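Local coordinates for beta-lactamase OXA-2 (Salmonella typhimurium, PDB 1K38), which hydrolyses beta-lactam antibiotics, oxacillin among them, as a class D serine beta-lactamase, and so confers antibiotic resistance, at residues G201-P206 with I239-P244. Sequence-based numbering, arbitrary orientation.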
loop_
_atom_site.group_PDB
_atom_site.type_symbol
_atom_site.label_atom_id
_atom_site.label_comp_id
_atom_site.label_asym_id
_atom_site.label_seq_id
_atom_site.Cartn_x
_atom_site.Cartn_y
_atom_site.Cartn_z
ATOM N N GLY A 201 -7.764 11.204 5.287
ATOM C CA GLY A 201 -7.326 10.116 4.432
ATOM C C GLY A 201 -8.475 9.598 3.601
ATOM O O GLY A 201 -9.392 10.346 3.281
ATOM N N TRP A 202 -8.426 8.323 3.247
ATOM C CA TRP A 202 -9.497 7.725 2.464
ATOM C C TRP A 202 -9.427 6.213 2.517
ATOM O O TRP A 202 -8.417 5.632 2.923
ATOM C CB TRP A 202 -9.438 8.198 0.995
ATOM C CG TRP A 202 -8.266 7.685 0.170
ATOM C CD1 TRP A 202 -8.168 6.471 -0.464
ATOM C CD2 TRP A 202 -7.066 8.402 -0.159
ATOM N NE1 TRP A 202 -6.987 6.396 -1.170
ATOM C CE2 TRP A 202 -6.292 7.565 -1.001
ATOM C CE3 TRP A 202 -6.571 9.670 0.171
ATOM C CZ2 TRP A 202 -5.049 7.960 -1.516
ATOM C CZ3 TRP A 202 -5.328 10.063 -0.346
ATOM C CH2 TRP A 202 -4.588 9.207 -1.177
ATOM N N VAL A 203 -10.534 5.580 2.153
ATOM C CA VAL A 203 -10.580 4.131 2.099
ATOM C C VAL A 203 -10.957 3.797 0.658
ATOM O O VAL A 203 -11.948 4.308 0.126
ATOM C CB VAL A 203 -11.619 3.543 3.083
ATOM C CG1 VAL A 203 -12.997 4.094 2.791
ATOM C CG2 VAL A 203 -11.599 2.023 2.995
ATOM N N GLU A 204 -10.146 2.960 0.019
ATOM C CA GLU A 204 -10.393 2.579 -1.368
ATOM C C GLU A 204 -11.117 1.258 -1.467
ATOM O O GLU A 204 -10.762 0.290 -0.791
ATOM C CB GLU A 204 -9.082 2.430 -2.143
ATOM C CG GLU A 204 -8.040 3.453 -1.835
ATOM C CD GLU A 204 -6.778 3.257 -2.652
ATOM O OE1 GLU A 204 -6.541 2.135 -3.152
ATOM O OE2 GLU A 204 -6.010 4.225 -2.776
ATOM N N TRP A 205 -12.116 1.228 -2.342
ATOM C CA TRP A 205 -12.900 0.031 -2.605
ATOM C C TRP A 205 -12.870 -0.202 -4.113
ATOM O O TRP A 205 -12.460 0.671 -4.874
ATOM C CB TRP A 205 -14.344 0.217 -2.138
ATOM C CG TRP A 205 -14.472 0.261 -0.654
ATOM C CD1 TRP A 205 -14.416 1.369 0.144
ATOM C CD2 TRP A 205 -14.631 -0.858 0.221
ATOM N NE1 TRP A 205 -14.530 1.006 1.465
ATOM C CE2 TRP A 205 -14.662 -0.354 1.541
ATOM C CE3 TRP A 205 -14.748 -2.241 0.020
ATOM C CZ2 TRP A 205 -14.805 -1.185 2.659
ATOM C CZ3 TRP A 205 -14.889 -3.065 1.128
ATOM C CH2 TRP A 205 -14.915 -2.534 2.433
ATOM N N PRO A 206 -13.299 -1.386 -4.563
ATOM C CA PRO A 206 -13.297 -1.678 -5.998
ATOM C C PRO A 206 -14.072 -0.672 -6.857
ATOM O O PRO A 206 -13.701 -0.419 -7.999
ATOM C CB PRO A 206 -13.904 -3.075 -6.058
ATOM C CG PRO A 206 -13.413 -3.699 -4.791
ATOM C CD PRO A 206 -13.644 -2.589 -3.784
ATOM N N ILE A 239 -21.900 4.095 6.590
ATOM C CA ILE A 239 -22.168 4.214 5.159
ATOM C C ILE A 239 -21.471 3.091 4.397
ATOM O O ILE A 239 -21.205 3.199 3.200
ATOM C CB ILE A 239 -21.730 5.587 4.589
ATOM C CG1 ILE A 239 -20.218 5.776 4.726
ATOM C CG2 ILE A 239 -22.470 6.700 5.313
ATOM C CD1 ILE A 239 -19.712 7.047 4.063
ATOM N N GLU A 240 -21.179 2.011 5.114
ATOM C CA GLU A 240 -20.535 0.834 4.544
ATOM C C GLU A 240 -19.230 1.132 3.807
ATOM O O GLU A 240 -18.958 0.562 2.749
ATOM C CB GLU A 240 -21.519 0.106 3.617
ATOM C CG GLU A 240 -22.735 -0.452 4.351
ATOM C CD GLU A 240 -23.701 -1.182 3.432
ATOM O OE1 GLU A 240 -23.241 -2.017 2.629
ATOM O OE2 GLU A 240 -24.920 -0.929 3.524
ATOM N N ALA A 241 -18.428 2.028 4.376
ATOM C CA ALA A 241 -17.138 2.397 3.794
ATOM C C ALA A 241 -16.016 1.662 4.527
ATOM O O ALA A 241 -14.839 1.801 4.194
ATOM C CB ALA A 241 -16.931 3.897 3.887
ATOM N N LEU A 242 -16.398 0.899 5.546
ATOM C CA LEU A 242 -15.473 0.084 6.323
ATOM C C LEU A 242 -16.246 -1.166 6.717
ATOM O O LEU A 242 -17.457 -1.105 6.928
ATOM C CB LEU A 242 -14.996 0.805 7.587
ATOM C CG LEU A 242 -13.757 1.698 7.491
ATOM C CD1 LEU A 242 -13.442 2.253 8.876
ATOM C CD2 LEU A 242 -12.569 0.900 6.961
ATOM N N PRO A 243 -15.561 -2.316 6.812
ATOM C CA PRO A 243 -16.228 -3.566 7.187
ATOM C C PRO A 243 -16.899 -3.464 8.554
ATOM O O PRO A 243 -16.361 -2.850 9.476
ATOM C CB PRO A 243 -15.089 -4.582 7.179
ATOM C CG PRO A 243 -14.150 -4.028 6.143
ATOM C CD PRO A 243 -14.146 -2.555 6.480
ATOM N N PRO A 244 -18.089 -4.067 8.701
ATOM C CA PRO A 244 -18.822 -4.033 9.968
ATOM C C PRO A 244 -18.172 -4.895 11.050
ATOM O O PRO A 244 -17.669 -4.322 12.039
ATOM C CB PRO A 244 -20.203 -4.543 9.571
ATOM C CG PRO A 244 -19.885 -5.536 8.500
ATOM C CD PRO A 244 -18.850 -4.800 7.673
#
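A Schellman motif ends helix 226-238 of this beta-lactamase/penicillin-binding-protein transpeptidase fold, and the six residues 239-244 that follow show how such a terminus can be fastened to the sheet the helix packs on. I239 leaves helical geometry, and E240, at positive phi (54°), is the C-prime residue that turns the chain; the carbonyl oxygens of both are held by R29, whose guanidinium also makes a cation-pi contact with W205. The E240 carbonyl oxygen lies 4.3 Å above one face of the W205 indole, displaced from the ring centre to its border.

A241 carries the link. Its carbonyl oxygen accepts the indole N-H of W205 on strand 196-205, with A241 O and W205 NE1 2.9 Å apart. The bond is bent, 145° at the hydrogen; the oxygen sits almost in the indole plane, whereas the donor stands well above the carbonyl plane. Both methyls of V203 come up against the same oxygen from one side, CG1 at 3.3 Å and CG2 at 3.5 Å from A241 O, so the oxygen takes one N-H and has an apolar branch packed against it. CG1 reaches there from the crowded position between backbone N and carbonyl carbon (chi1 58°), and it also meets A241 CB.

The CB of L242 points away from the strand, yet its CD2 methyl comes to 4.2 Å from V203 CG2; the side chain also touches L236, R233 and R237 of the helix, and W184. That tryptophan, on neighbouring strand 184-192, also stacks with W205. P243 finishes the seam far from the annotated sites, crossing the indole obliquely: its CG touches the ring edge at W205 CH2, 4.1 Å away.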